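Local coordinates for meso-diaminopimelate dehydrogenase (Clostridium tetani, PDB 3WGY), which catalyses the NADP-dependent, reversible oxidative deamination of meso-2,6-diaminopimelate, and is here an engineered variant crystallised with the 2-oxo acid 4-methyl-2-oxovalerate, at residues T144-W148 with F191-H197. The protein carries 6 engineered substitutions. Sequence-based numbering, arbitrary orientation.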
# COMPACT_ATOMS: atom_id res chain seq x y z
N THR B 144 1.46 5.54 -14.17
CA THR B 144 0.89 5.81 -12.86
C THR B 144 -0.13 6.93 -13.01
O THR B 144 0.11 7.91 -13.72
CB THR B 144 1.93 6.28 -11.84
OG1 THR B 144 2.95 5.29 -11.71
CG2 THR B 144 1.27 6.51 -10.49
N HIS B 145 -1.25 6.79 -12.32
CA HIS B 145 -2.30 7.79 -12.37
C HIS B 145 -2.78 8.14 -10.96
O HIS B 145 -3.30 7.28 -10.25
CB HIS B 145 -3.48 7.28 -13.19
CG HIS B 145 -3.14 7.00 -14.63
ND1 HIS B 145 -2.67 7.98 -15.48
CD2 HIS B 145 -3.23 5.87 -15.36
CE1 HIS B 145 -2.48 7.45 -16.68
NE2 HIS B 145 -2.81 6.18 -16.63
N THR B 146 -2.61 9.40 -10.56
CA THR B 146 -3.09 9.83 -9.26
C THR B 146 -4.26 10.78 -9.47
O THR B 146 -4.18 11.71 -10.28
CB THR B 146 -2.01 10.56 -8.42
OG1 THR B 146 -0.86 9.72 -8.28
CG2 THR B 146 -2.55 10.87 -7.04
N PHE B 147 -5.35 10.53 -8.75
CA PHE B 147 -6.54 11.38 -8.83
C PHE B 147 -6.83 11.86 -7.41
O PHE B 147 -6.63 11.12 -6.45
CB PHE B 147 -7.75 10.59 -9.33
CG PHE B 147 -7.63 10.10 -10.75
CD1 PHE B 147 -6.74 9.10 -11.09
CD2 PHE B 147 -8.46 10.62 -11.75
CE1 PHE B 147 -6.67 8.61 -12.39
CE2 PHE B 147 -8.40 10.13 -13.05
CZ PHE B 147 -7.51 9.12 -13.38
N TRP B 148 -7.27 13.03 -7.22
CA TRP B 148 -7.58 13.51 -5.89
C TRP B 148 -9.10 13.59 -5.76
O TRP B 148 -9.75 14.48 -6.33
CB TRP B 148 -6.88 14.85 -5.66
CG TRP B 148 -5.37 14.66 -5.61
CD1 TRP B 148 -4.62 14.29 -4.52
CD2 TRP B 148 -4.46 14.72 -6.72
NE1 TRP B 148 -3.30 14.11 -4.89
CE2 TRP B 148 -3.17 14.38 -6.23
CE3 TRP B 148 -4.60 15.04 -8.08
CZ2 TRP B 148 -2.04 14.33 -7.05
CZ3 TRP B 148 -3.47 14.99 -8.90
CH2 TRP B 148 -2.20 14.64 -8.38
N PHE B 191 -3.56 11.03 -19.75
CA PHE B 191 -4.78 11.82 -19.65
C PHE B 191 -4.50 13.31 -19.73
O PHE B 191 -3.48 13.79 -19.23
CB PHE B 191 -5.49 11.52 -18.32
CG PHE B 191 -6.10 10.15 -18.25
CD1 PHE B 191 -7.22 9.84 -19.02
CD2 PHE B 191 -5.56 9.18 -17.42
CE1 PHE B 191 -7.79 8.57 -18.96
CE2 PHE B 191 -6.12 7.90 -17.35
CZ PHE B 191 -7.24 7.59 -18.12
N THR B 192 -5.40 14.04 -20.38
CA THR B 192 -5.26 15.48 -20.47
C THR B 192 -5.86 15.97 -19.16
O THR B 192 -6.65 15.26 -18.53
CB THR B 192 -6.10 16.07 -21.63
OG1 THR B 192 -7.49 15.86 -21.35
CG2 THR B 192 -5.74 15.40 -22.94
N THR B 193 -5.48 17.17 -18.73
CA THR B 193 -6.00 17.72 -17.48
C THR B 193 -7.52 17.66 -17.47
O THR B 193 -8.14 17.29 -16.47
CB THR B 193 -5.58 19.18 -17.30
OG1 THR B 193 -4.16 19.27 -17.27
CG2 THR B 193 -6.15 19.73 -16.00
N ARG B 194 -8.11 18.03 -18.61
CA ARG B 194 -9.55 18.06 -18.76
C ARG B 194 -10.25 16.71 -18.64
O ARG B 194 -11.46 16.66 -18.36
CB ARG B 194 -9.91 18.69 -20.10
CG ARG B 194 -11.39 18.97 -20.24
CD ARG B 194 -11.73 19.67 -21.54
NE ARG B 194 -12.75 20.69 -21.31
CZ ARG B 194 -12.50 21.90 -20.80
NH1 ARG B 194 -11.25 22.25 -20.50
NH2 ARG B 194 -13.49 22.74 -20.59
N GLU B 195 -9.52 15.62 -18.84
CA GLU B 195 -10.12 14.30 -18.76
C GLU B 195 -10.07 13.66 -17.37
O GLU B 195 -10.94 12.85 -17.04
CB GLU B 195 -9.44 13.35 -19.75
CG GLU B 195 -9.49 13.81 -21.20
CD GLU B 195 -8.66 12.93 -22.12
OE1 GLU B 195 -7.49 12.66 -21.79
OE2 GLU B 195 -9.18 12.52 -23.18
N LYS B 196 -9.08 14.03 -16.57
CA LYS B 196 -8.91 13.46 -15.22
C LYS B 196 -9.84 13.97 -14.12
O LYS B 196 -10.36 13.17 -13.34
CB LYS B 196 -7.47 13.64 -14.74
CG LYS B 196 -6.43 12.86 -15.52
CD LYS B 196 -5.03 13.05 -14.94
CE LYS B 196 -4.91 12.45 -13.55
NZ LYS B 196 -3.57 12.70 -12.96
N HIS B 197 -10.02 15.28 -14.03
CA HIS B 197 -10.87 15.86 -13.00
C HIS B 197 -11.81 16.95 -13.51
O HIS B 197 -11.47 17.70 -14.43
CB HIS B 197 -10.03 16.50 -11.88
CG HIS B 197 -9.00 15.60 -11.28
ND1 HIS B 197 -7.79 15.35 -11.89
CD2 HIS B 197 -8.98 14.93 -10.10
CE1 HIS B 197 -7.06 14.56 -11.11
NE2 HIS B 197 -7.77 14.29 -10.02
O HOH W 1 -2.34 10.60 -14.78
O HOH W 2 -1.18 11.32 -11.95
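Lys196, reaching to the edge strand of an antiparallel sheet, and an aromatic cluster of Phe147, Trp148 and His197 join two sheets of the C-terminal domain of the dehydrogenase. The lysine lays its aliphatic chain over Phe147: CE stands above the ring centre, 4.2 Å from the centroid, in a CH-pi contact. A bend at chi3 (66°) in the otherwise extended chain helps bring NZ to the edge strand, where it donates to Thr146 O at 2.9 Å, tilted from the carbonyl plane. The ammonium also donates to two waters, one bonded to His145 ND1 and the other accepting from Thr146 N, so three bonds grip it. Its positive charge would tend to disfavour protonation of His145, with NZ 5.4 Å from ND1. The imidazole of His145 also takes the edge of Phe191 on one face, with CD2 of the phenyl 3.6 Å from CE1 of the histidine, a T-shaped pair with planes at 63°. On the cluster side, His197 NE2 accepts from Trp148 N at 3.1 Å, close to the imidazole plane and fairly straight (160°). This bond should limit rotation of the imidazole, and NE2 also lies 3.8 Å from Trp148 CE3. The indole NE1 is held separately by Asp124. At the start of the short helix 193-196, Thr192 N donates to Glu195 OE1; the return bond of this capping box, from Glu195 N to Thr192 OG1, is weak and doubtful. Helix 177-184 adds Ala179 and Leu180 against Phe147 and Ala183 against His145, while Pro175 of strand 166-175 touches both Phe147 and His197. Strand 142-147, paired with strand 249-258, thus lies against the helical turn that leads directly into strand 197-205 of the mixed sheet.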